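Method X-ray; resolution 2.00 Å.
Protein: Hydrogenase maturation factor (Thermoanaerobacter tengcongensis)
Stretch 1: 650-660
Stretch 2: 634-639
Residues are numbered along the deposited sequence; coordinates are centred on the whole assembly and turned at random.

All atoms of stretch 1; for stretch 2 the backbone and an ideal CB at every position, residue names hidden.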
ATOM      1  N   GLU A 650      15.233  -3.113 -29.990  1.00 27.96           N
ATOM      2  CA  GLU A 650      14.697  -3.219 -31.351  1.00 29.47           C
ATOM      3  C   GLU A 650      15.016  -4.566 -32.023  1.00 30.20           C
ATOM      4  O   GLU A 650      14.223  -5.058 -32.813  1.00 30.35           O
ATOM      5  CB  GLU A 650      15.132  -2.046 -32.235  1.00 30.17           C
ATOM      6  CG  GLU A 650      14.394  -1.977 -33.594  1.00 31.96           C
ATOM      7  CD  GLU A 650      15.041  -2.832 -34.708  1.00 36.04           C
ATOM      8  OE1 GLU A 650      16.285  -2.975 -34.719  1.00 35.75           O
ATOM      9  OE2 GLU A 650      14.300  -3.352 -35.583  1.00 35.63           O
ATOM     10  N   LEU A 651      16.182  -5.143 -31.716  1.00 30.03           N
ATOM     11  CA  LEU A 651      16.566  -6.461 -32.255  1.00 31.13           C
ATOM     12  C   LEU A 651      15.626  -7.588 -31.801  1.00 30.86           C
ATOM     13  O   LEU A 651      15.383  -8.561 -32.535  1.00 31.98           O
ATOM     14  CB  LEU A 651      18.014  -6.781 -31.866  1.00 31.64           C
ATOM     15  CG  LEU A 651      19.065  -5.796 -32.405  1.00 32.45           C
ATOM     16  CD1 LEU A 651      20.468  -6.157 -31.927  1.00 34.36           C
ATOM     17  CD2 LEU A 651      18.999  -5.749 -33.941  1.00 33.70           C
ATOM     18  N   ILE A 652      15.110  -7.442 -30.588  1.00 29.53           N
ATOM     19  CA  ILE A 652      14.124  -8.344 -30.023  1.00 29.65           C
ATOM     20  C   ILE A 652      12.762  -8.067 -30.669  1.00 29.94           C
ATOM     21  O   ILE A 652      12.042  -9.004 -31.027  1.00 29.84           O
ATOM     22  CB  ILE A 652      14.061  -8.180 -28.475  1.00 28.81           C
ATOM     23  CG1 ILE A 652      15.368  -8.677 -27.853  1.00 28.87           C
ATOM     24  CG2 ILE A 652      12.856  -8.931 -27.866  1.00 28.49           C
ATOM     25  CD1 ILE A 652      15.621  -8.165 -26.474  1.00 28.57           C
ATOM     26  N   LEU A 653      12.431  -6.779 -30.846  1.00 29.33           N
ATOM     27  CA  LEU A 653      11.181  -6.401 -31.525  1.00 29.76           C
ATOM     28  C   LEU A 653      11.112  -6.963 -32.953  1.00 30.75           C
ATOM     29  O   LEU A 653      10.035  -7.321 -33.414  1.00 31.30           O
ATOM     30  CB  LEU A 653      10.958  -4.879 -31.530  1.00 29.05           C
ATOM     31  CG  LEU A 653      10.706  -4.172 -30.192  1.00 29.45           C
ATOM     32  CD1 LEU A 653      10.576  -2.663 -30.415  1.00 29.60           C
ATOM     33  CD2 LEU A 653       9.459  -4.716 -29.493  1.00 29.81           C
ATOM     34  N   ARG A 654      12.251  -7.053 -33.638  1.00 31.10           N
ATOM     35  CA  ARG A 654      12.295  -7.690 -34.976  1.00 32.77           C
ATOM     36  C   ARG A 654      11.777  -9.114 -34.976  1.00 32.56           C
ATOM     37  O   ARG A 654      11.005  -9.482 -35.854  1.00 33.47           O
ATOM     38  CB  ARG A 654      13.710  -7.732 -35.524  1.00 33.29           C
ATOM     39  CG  ARG A 654      14.127  -6.446 -36.128  1.00 36.65           C
ATOM     40  CD  ARG A 654      15.427  -6.568 -36.881  1.00 39.50           C
ATOM     41  NE  ARG A 654      16.145  -5.304 -36.768  1.00 40.56           N
ATOM     42  CZ  ARG A 654      17.358  -5.078 -37.253  1.00 41.35           C
ATOM     43  NH1 ARG A 654      18.000  -6.034 -37.904  1.00 41.50           N
ATOM     44  NH2 ARG A 654      17.920  -3.889 -37.087  1.00 41.84           N
ATOM     45  N   GLN A 655      12.220  -9.912 -34.002  1.00 31.98           N
ATOM     46  CA  GLN A 655      11.806 -11.320 -33.889  1.00 32.52           C
ATOM     47  C   GLN A 655      10.333 -11.439 -33.466  1.00 32.34           C
ATOM     48  O   GLN A 655       9.620 -12.323 -33.929  1.00 33.19           O
ATOM     49  CB  GLN A 655      12.708 -12.070 -32.899  1.00 32.16           C
ATOM     50  CG  GLN A 655      14.207 -12.157 -33.306  1.00 33.57           C
ATOM     51  CD  GLN A 655      15.096 -12.398 -32.106  1.00 33.34           C
ATOM     52  OE1 GLN A 655      15.725 -11.465 -31.580  1.00 34.57           O
ATOM     53  NE2 GLN A 655      15.095 -13.622 -31.615  1.00 28.88           N
ATOM     54  N   ILE A 656       9.897 -10.553 -32.575  1.00 31.06           N
ATOM     55  CA  ILE A 656       8.496 -10.495 -32.149  1.00 31.25           C
ATOM     56  C   ILE A 656       7.559 -10.219 -33.323  1.00 32.84           C
ATOM     57  O   ILE A 656       6.552 -10.922 -33.491  1.00 34.00           O
ATOM     58  CB  ILE A 656       8.288  -9.433 -31.060  1.00 29.60           C
ATOM     59  CG1 ILE A 656       8.835  -9.946 -29.729  1.00 28.92           C
ATOM     60  CG2 ILE A 656       6.797  -9.078 -30.921  1.00 29.77           C
ATOM     61  CD1 ILE A 656       8.986  -8.869 -28.657  1.00 28.58           C
ATOM     62  N   TYR A 657       7.890  -9.203 -34.119  1.00 33.47           N
ATOM     63  CA  TYR A 657       7.118  -8.872 -35.319  1.00 35.76           C
ATOM     64  C   TYR A 657       7.150 -10.002 -36.355  1.00 37.02           C
ATOM     65  O   TYR A 657       6.152 -10.253 -37.039  1.00 37.58           O
ATOM     66  CB  TYR A 657       7.589  -7.540 -35.925  1.00 36.05           C
ATOM     67  CG  TYR A 657       6.911  -7.151 -37.227  1.00 39.24           C
ATOM     68  CD1 TYR A 657       5.678  -6.485 -37.240  1.00 42.63           C
ATOM     69  CD2 TYR A 657       7.509  -7.439 -38.445  1.00 42.37           C
ATOM     70  CE1 TYR A 657       5.060  -6.114 -38.460  1.00 43.22           C
ATOM     71  CE2 TYR A 657       6.912  -7.085 -39.655  1.00 46.69           C
ATOM     72  CZ  TYR A 657       5.686  -6.426 -39.662  1.00 47.65           C
ATOM     73  OH  TYR A 657       5.121  -6.112 -40.899  1.00 49.69           O
ATOM     74  N   GLU A 658       8.292 -10.676 -36.472  1.00 37.25           N
ATOM     75  CA  GLU A 658       8.398 -11.831 -37.354  1.00 39.35           C
ATOM     76  C   GLU A 658       7.441 -12.937 -36.920  1.00 39.06           C
ATOM     77  O   GLU A 658       6.756 -13.537 -37.756  1.00 39.14           O
ATOM     78  CB  GLU A 658       9.824 -12.379 -37.389  1.00 40.07           C
ATOM     79  CG  GLU A 658      10.781 -11.608 -38.270  1.00 44.67           C
ATOM     80  CD  GLU A 658      12.064 -12.384 -38.503  1.00 49.56           C
ATOM     81  OE1 GLU A 658      12.803 -12.630 -37.520  1.00 50.85           O
ATOM     82  OE2 GLU A 658      12.317 -12.765 -39.665  1.00 53.68           O
ATOM     83  N   ASP A 659       7.405 -13.204 -35.616  1.00 37.42           N
ATOM     84  CA  ASP A 659       6.480 -14.194 -35.073  1.00 38.13           C
ATOM     85  C   ASP A 659       5.042 -13.795 -35.359  1.00 38.65           C
ATOM     86  O   ASP A 659       4.219 -14.640 -35.704  1.00 39.53           O
ATOM     87  CB  ASP A 659       6.695 -14.405 -33.572  1.00 36.94           C
ATOM     88  CG  ASP A 659       7.863 -15.353 -33.271  1.00 37.55           C
ATOM     89  OD1 ASP A 659       8.492 -15.867 -34.206  1.00 37.45           O
ATOM     90  OD2 ASP A 659       8.152 -15.591 -32.088  1.00 37.34           O
ATOM     91  N   TYR A 660       4.761 -12.504 -35.238  1.00 38.59           N
ATOM     92  CA  TYR A 660       3.418 -11.975 -35.409  1.00 40.08           C
ATOM     93  C   TYR A 660       2.946 -12.132 -36.853  1.00 41.89           C
ATOM     94  O   TYR A 660       1.834 -12.607 -37.096  1.00 42.30           O
ATOM     95  CB  TYR A 660       3.362 -10.513 -34.964  1.00 39.35           C
ATOM     96  CG  TYR A 660       1.997  -9.875 -35.070  1.00 41.95           C
ATOM     97  CD1 TYR A 660       0.921 -10.366 -34.332  1.00 44.15           C
ATOM     98  CD2 TYR A 660       1.783  -8.766 -35.888  1.00 44.69           C
ATOM     99  CE1 TYR A 660      -0.340  -9.786 -34.423  1.00 47.23           C
ATOM    100  CE2 TYR A 660       0.512  -8.171 -35.981  1.00 47.09           C
ATOM    101  CZ  TYR A 660      -0.535  -8.689 -35.244  1.00 47.65           C
ATOM    102  OH  TYR A 660      -1.794  -8.123 -35.316  1.00 51.64           O
ATOM    103  N   UNK A 634      11.994 -18.417 -26.075  1.00 39.41           N
ATOM    104  CA  UNK A 634      12.411 -17.024 -25.915  1.00 38.35           C
ATOM    105  C   UNK A 634      13.114 -16.508 -27.161  1.00 37.95           C
ATOM    106  O   UNK A 634      13.387 -17.260 -28.103  1.00 37.89           O
ATOM    107  CB  UNK A 634      13.331 -16.880 -24.701  1.00 38.35           C
ATOM    108  N   UNK A 635      13.403 -15.219 -27.155  1.00 36.01           N
ATOM    109  CA  UNK A 635      14.016 -14.574 -28.296  1.00 36.39           C
ATOM    110  C   UNK A 635      15.516 -14.386 -28.063  1.00 36.60           C
ATOM    111  O   UNK A 635      15.961 -14.272 -26.925  1.00 36.27           O
ATOM    112  CB  UNK A 635      13.341 -13.229 -28.573  1.00 36.39           C
ATOM    113  N   UNK A 636      16.277 -14.362 -29.147  1.00 37.36           N
ATOM    114  CA  UNK A 636      17.696 -14.057 -29.097  1.00 38.43           C
ATOM    115  C   UNK A 636      17.947 -12.584 -28.726  1.00 36.73           C
ATOM    116  O   UNK A 636      17.206 -11.685 -29.143  1.00 35.93           O
ATOM    117  CB  UNK A 636      18.344 -14.381 -30.444  1.00 38.43           C
ATOM    118  N   UNK A 637      18.985 -12.360 -27.930  1.00 35.71           N
ATOM    119  CA  UNK A 637      19.449 -11.013 -27.600  1.00 34.50           C
ATOM    120  C   UNK A 637      20.968 -10.958 -27.670  1.00 34.83           C
ATOM    121  O   UNK A 637      21.650 -11.986 -27.693  1.00 34.61           O
ATOM    122  CB  UNK A 637      18.962 -10.593 -26.212  1.00 34.50           C
ATOM    123  N   UNK A 638      21.480  -9.736 -27.677  1.00 34.36           N
ATOM    124  CA  UNK A 638      22.894  -9.472 -27.826  1.00 35.44           C
ATOM    125  C   UNK A 638      23.236  -8.445 -26.758  1.00 34.50           C
ATOM    126  O   UNK A 638      22.479  -7.494 -26.554  1.00 32.79           O
ATOM    127  CB  UNK A 638      23.247  -8.985 -29.233  1.00 35.44           C
ATOM    128  N   UNK A 639      24.357  -8.648 -26.063  1.00 34.89           N
ATOM    129  CA  UNK A 639      24.828  -7.671 -25.075  1.00 34.66           C
ATOM    130  C   UNK A 639      26.118  -7.075 -25.610  1.00 35.30           C
ATOM    131  O   UNK A 639      27.075  -7.808 -25.906  1.00 35.49           O
ATOM    132  CB  UNK A 639      25.039  -8.307 -23.699  1.00 34.66           C
TER

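Stretch 1 is helical throughout, and stretch 2 is an extended segment that passes beside it. L651, I652, Q655, I656 and D659 form the helix surface that it meets.

At position 634 CA-to-CB points away from the helix, and no atom of stretch 1 lies within 5.5 Å of the ideal CB. The helix sets no requirement here, so many side chains would suit. The residue is Y634, and it makes no contact with stretch 1.

At position 635 CA-to-CB points toward the helix. The ideal CB is 4.4 Å from I652 CG2. Beyond it run the side chains of Q655 and I656, and further along lies the carboxylate of D659. A long side chain is favoured, apolar along its length and able to donate a hydrogen bond at its tip. Tyrosine fits both demands; lysine or arginine could also reach for the acid, while leucine or phenylalanine would use only the apolar part. The residue is Y635, chi1 m. Its ring lies along the helix, with CE2 3.4 Å from I656 CG1 and CD1 3.4 Å from Q655 CB. One ring face has I656 N over it. At the ring edge Y635 OH donates a hydrogen bond to D659 OD2, at 2.6 Å.

At position 636 CA-to-CB points sideways. The backbone matters most here: its N is 2.8 Å from Q655 NE2 and its O is 2.9 Å from Q655 OE1. The Q655 amide is probably turned over in the model, so the bonding is left open. Any side chain that leaves this approach free would suit, polar ones included. The residue is E636, chi1 t. Its O also packs 3.8 Å from I652 CG1.

At position 637 CA-to-CB is again sideways, and the ideal CB is 4.1 Å from I652 CD1. An apolar or aromatic residue suits, but so would others whose first carbon can pack there. The residue is Y637. Its CB is 4.2 Å from I652 CD1, and with chi1 p the end of the side chain leads away from the helix.

At position 638 CA-to-CB is sideways, with L651 CD1 4.8 Å from the ideal CB. Leucine offers no polar partner, so an apolar or a polar side chain could be accepted. The residue is E638, whose OE2 lies 4.1 Å from L651 CD1.

Position 639 is out of reach of the helix, which gives no basis for a choice. The residue is I639.

Stretch 2, residues 634-639: YYEYEI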
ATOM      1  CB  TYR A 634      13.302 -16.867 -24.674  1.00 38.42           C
ATOM      2  CG  TYR A 634      14.645 -17.528 -24.811  1.00 43.80           C
ATOM      3  CD1 TYR A 634      15.733 -16.812 -25.307  1.00 48.58           C
ATOM      4  CD2 TYR A 634      14.837 -18.865 -24.462  1.00 48.07           C
ATOM      5  CE1 TYR A 634      16.978 -17.397 -25.455  1.00 51.18           C
ATOM      6  CE2 TYR A 634      16.093 -19.466 -24.607  1.00 52.46           C
ATOM      7  CZ  TYR A 634      17.154 -18.713 -25.101  1.00 52.98           C
ATOM      8  OH  TYR A 634      18.409 -19.255 -25.260  1.00 57.42           O
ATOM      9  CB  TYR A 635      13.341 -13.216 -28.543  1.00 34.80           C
ATOM     10  CG  TYR A 635      11.901 -13.343 -28.979  1.00 34.58           C
ATOM     11  CD1 TYR A 635      11.585 -13.890 -30.226  1.00 35.79           C
ATOM     12  CD2 TYR A 635      10.851 -12.940 -28.149  1.00 33.34           C
ATOM     13  CE1 TYR A 635      10.285 -14.011 -30.644  1.00 34.57           C
ATOM     14  CE2 TYR A 635       9.528 -13.066 -28.561  1.00 31.99           C
ATOM     15  CZ  TYR A 635       9.259 -13.604 -29.816  1.00 33.93           C
ATOM     16  OH  TYR A 635       7.967 -13.752 -30.261  1.00 32.82           O
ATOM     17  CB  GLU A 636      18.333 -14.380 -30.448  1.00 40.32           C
ATOM     18  CG  GLU A 636      19.846 -14.230 -30.484  1.00 45.81           C
ATOM     19  CD  GLU A 636      20.370 -13.803 -31.850  1.00 52.00           C
ATOM     20  OE1 GLU A 636      21.328 -14.435 -32.341  1.00 55.22           O
ATOM     21  OE2 GLU A 636      19.835 -12.828 -32.429  1.00 54.27           O
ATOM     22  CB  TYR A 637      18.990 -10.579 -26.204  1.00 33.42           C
ATOM     23  CG  TYR A 637      19.334 -11.591 -25.146  1.00 34.93           C
ATOM     24  CD1 TYR A 637      20.549 -11.539 -24.453  1.00 36.01           C
ATOM     25  CD2 TYR A 637      18.445 -12.617 -24.851  1.00 36.76           C
ATOM     26  CE1 TYR A 637      20.858 -12.502 -23.498  1.00 38.69           C
ATOM     27  CE2 TYR A 637      18.732 -13.553 -23.907  1.00 38.93           C
ATOM     28  CZ  TYR A 637      19.928 -13.497 -23.238  1.00 39.94           C
ATOM     29  OH  TYR A 637      20.158 -14.458 -22.309  1.00 45.23           O
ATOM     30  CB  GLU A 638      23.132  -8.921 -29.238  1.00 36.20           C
ATOM     31  CG  GLU A 638      24.486  -8.284 -29.485  1.00 39.04           C
ATOM     32  CD  GLU A 638      24.680  -7.879 -30.938  1.00 42.43           C
ATOM     33  OE1 GLU A 638      25.032  -8.759 -31.757  1.00 44.68           O
ATOM     34  OE2 GLU A 638      24.487  -6.684 -31.259  1.00 42.23           O
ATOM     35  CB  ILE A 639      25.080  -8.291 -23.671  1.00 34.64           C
ATOM     36  CG1 ILE A 639      23.821  -8.988 -23.149  1.00 35.03           C
ATOM     37  CG2 ILE A 639      25.555  -7.220 -22.666  1.00 35.02           C
ATOM     38  CD1 ILE A 639      24.066  -9.835 -21.898  1.00 37.10           C
TER
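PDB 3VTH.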